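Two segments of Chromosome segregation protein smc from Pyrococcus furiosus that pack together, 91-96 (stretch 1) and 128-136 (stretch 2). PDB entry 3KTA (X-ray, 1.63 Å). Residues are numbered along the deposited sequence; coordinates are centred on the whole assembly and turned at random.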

# COMPACT_ATOMS: atom_id res chain seq x y z
N ARG A 91 -5.56 -9.88 -18.25
CA ARG A 91 -5.79 -11.27 -17.86
C ARG A 91 -4.87 -11.73 -16.72
O ARG A 91 -4.49 -12.89 -16.63
CB ARG A 91 -5.71 -12.22 -19.07
CG ARG A 91 -6.85 -11.96 -20.07
CD ARG A 91 -8.20 -12.22 -19.41
NE ARG A 91 -9.32 -12.24 -20.35
CZ ARG A 91 -10.00 -11.16 -20.75
NH1 ARG A 91 -9.70 -9.95 -20.29
NH2 ARG A 91 -11.01 -11.31 -21.61
N GLY A 92 -4.55 -10.79 -15.83
CA GLY A 92 -3.85 -11.16 -14.61
C GLY A 92 -4.68 -12.13 -13.78
O GLY A 92 -4.13 -13.06 -13.19
N PHE A 93 -5.99 -11.90 -13.70
CA PHE A 93 -6.89 -12.86 -13.07
C PHE A 93 -7.16 -13.97 -14.07
O PHE A 93 -7.38 -13.70 -15.26
CB PHE A 93 -8.24 -12.22 -12.71
CG PHE A 93 -8.19 -11.28 -11.54
CD1 PHE A 93 -8.02 -9.91 -11.75
CD2 PHE A 93 -8.33 -11.74 -10.25
CE1 PHE A 93 -7.99 -9.03 -10.68
CE2 PHE A 93 -8.29 -10.86 -9.18
CZ PHE A 93 -8.11 -9.51 -9.40
N PRO A 94 -7.17 -15.22 -13.59
CA PRO A 94 -7.47 -16.36 -14.47
C PRO A 94 -8.97 -16.47 -14.73
O PRO A 94 -9.59 -17.51 -14.47
CB PRO A 94 -6.96 -17.55 -13.66
CG PRO A 94 -7.14 -17.12 -12.23
CD PRO A 94 -6.87 -15.63 -12.21
N ILE A 95 -9.53 -15.38 -15.24
CA ILE A 95 -10.95 -15.28 -15.54
C ILE A 95 -11.05 -14.57 -16.88
O ILE A 95 -10.43 -13.52 -17.07
CB ILE A 95 -11.70 -14.43 -14.49
CG1 ILE A 95 -11.64 -15.09 -13.11
CG2 ILE A 95 -13.15 -14.19 -14.91
CD1 ILE A 95 -12.21 -14.22 -12.00
N ASP A 96 -11.82 -15.15 -17.81
CA ASP A 96 -11.89 -14.62 -19.17
C ASP A 96 -12.85 -13.44 -19.26
O ASP A 96 -13.80 -13.47 -20.05
CB ASP A 96 -12.30 -15.72 -20.16
CG ASP A 96 -12.05 -15.33 -21.60
OD1 ASP A 96 -11.42 -14.28 -21.84
OD2 ASP A 96 -12.47 -16.08 -22.51
N ASP A 128 -8.18 -17.60 -3.65
CA ASP A 128 -7.43 -18.31 -4.67
C ASP A 128 -7.29 -17.50 -5.96
O ASP A 128 -6.22 -17.49 -6.57
CB ASP A 128 -8.02 -19.71 -4.94
CG ASP A 128 -7.81 -20.66 -3.76
OD1 ASP A 128 -7.01 -20.34 -2.86
OD2 ASP A 128 -8.45 -21.73 -3.74
N ILE A 129 -8.35 -16.82 -6.38
CA ILE A 129 -8.26 -15.98 -7.58
C ILE A 129 -7.31 -14.81 -7.36
O ILE A 129 -6.52 -14.48 -8.24
CB ILE A 129 -9.63 -15.44 -8.09
CG1 ILE A 129 -10.36 -14.66 -7.00
CG2 ILE A 129 -10.48 -16.57 -8.66
N LEU A 130 -7.37 -14.21 -6.17
CA LEU A 130 -6.46 -13.10 -5.87
C LEU A 130 -5.00 -13.56 -5.87
O LEU A 130 -4.12 -12.89 -6.42
CB LEU A 130 -6.83 -12.42 -4.55
CG LEU A 130 -8.14 -11.64 -4.54
CD1 LEU A 130 -8.50 -11.20 -3.13
CD2 LEU A 130 -8.10 -10.45 -5.50
N THR A 131 -4.75 -14.72 -5.27
CA THR A 131 -3.40 -15.28 -5.23
C THR A 131 -2.86 -15.52 -6.65
O THR A 131 -1.70 -15.21 -6.94
CB THR A 131 -3.39 -16.59 -4.40
OG1 THR A 131 -3.64 -16.27 -3.03
CG2 THR A 131 -2.04 -17.30 -4.52
N ALA A 132 -3.71 -16.06 -7.52
CA ALA A 132 -3.35 -16.31 -8.91
C ALA A 132 -2.97 -15.01 -9.60
O ALA A 132 -2.10 -14.99 -10.46
CB ALA A 132 -4.49 -16.99 -9.64
N ALA A 133 -3.63 -13.93 -9.19
CA ALA A 133 -3.43 -12.62 -9.78
C ALA A 133 -2.31 -11.84 -9.09
O ALA A 133 -2.03 -10.70 -9.45
CB ALA A 133 -4.72 -11.82 -9.72
N MSE A 134 -1.70 -12.46 -8.08
CA MSE A 134 -0.61 -11.86 -7.33
C MSE A 134 -1.06 -10.73 -6.40
O MSE A 134 -0.36 -9.72 -6.27
CB MSE A 134 0.48 -11.36 -8.29
CG MSE A 134 1.86 -11.89 -7.99
SE MSE A 134 2.09 -13.72 -8.59
CE MSE A 134 2.41 -13.38 -10.47
N ILE A 135 -2.22 -10.90 -5.75
CA ILE A 135 -2.81 -9.91 -4.84
C ILE A 135 -3.22 -10.55 -3.51
O ILE A 135 -3.82 -11.62 -3.50
CB ILE A 135 -4.07 -9.28 -5.50
CG1 ILE A 135 -3.71 -8.55 -6.79
CG2 ILE A 135 -4.79 -8.34 -4.52
CD1 ILE A 135 -4.90 -8.10 -7.62
N SER A 136 -2.90 -9.91 -2.38
CA SER A 136 -3.34 -10.41 -1.07
C SER A 136 -3.60 -9.27 -0.07
O SER A 136 -3.00 -8.21 -0.17
CB SER A 136 -2.32 -11.39 -0.47
OG SER A 136 -1.13 -10.73 -0.10
O HOH W 1 -1.30 -13.58 -12.66

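This is a small, mostly apolar contact in which one aromatic ring from an irregular loop packs against the C-terminal end of a helix, with no direct hydrogen bond among the modelled atoms and a single water joining the two backbones. Together the two stretches bury 312 Å², and Phe-93 gives the largest share. Phe-93, Leu-130, Ala-133 and Ile-135 are buried in the structure, which suits their apolar side chains, while Pro-94 and Ala-132 remain exposed.

The CA-to-CB bond of Phe-93 points sideways, yet with chi1 at m the ring swings in toward the helix end. Ala-133 lies over one face of that ring: its CB sits 3.8 Å from the Phe-93 ring centroid, 18° off the ring normal, a CH-pi contact, and comes within 3.6 Å of Phe-93 CD2. Alanine suits this place because its methyl points toward the loop and meets the ring while the backbones stay close, with Phe-93 CA and Ala-133 CA 4.8 Å apart. Leu-130 takes the ring edge, its CD2 3.7 Å from Phe-93 CE2; its CA-to-CB bond points away, and the m, t rotamer brings the end of the side chain back. Ile-135 CD1 reaches Phe-93 CZ at 3.9 Å, so the tip of the ring is met by a branched aliphatic chain from beyond the helix. Ile-129, the residue of its stretch most covered by the loop, is an oblique neighbour, with Phe-93 CD2 3.9 Å from Ile-129 O.

The chain turns at Met-134, modelled as selenomethionine, just before Ile-135. Its positive phi closes a Schellman motif, in which Met-134 N bonds to Thr-131 O at 3.0 Å and Ile-135 N to Leu-130 O at 2.8 Å. Beyond it Ile-135 points toward the loop, while the Met-134 side chain takes no part in the contact.

Elsewhere the packing is lighter. Pro-94 CG rests 3.7 Å from Ala-132 CB, a pairing of two compact apolar groups whose CA-to-CB bonds both point across the contact. Ile-95 CD1 extends to Ile-129 CG2 at 4.4 Å, a looser touch; CD1 of Ile-129 is not modelled.

The backbones also meet through polar groups. Gly-92 O lies 3.5 Å from Ala-133 CA in a CA-H...O contact. The water oxygen, O of water 1, donates to both Gly-92 O (2.9 Å) and Ala-132 O (2.7 Å), linking two acceptors that could not hydrogen-bond to each other. Within the loop, a salt bridge from Arg-91 NH2 to Asp-96 OD1 (3.0 Å) ties the two ends of the stretch together outside the contact. The rule is economical: one large ring, a small residue over its face, and aliphatic side chains around it.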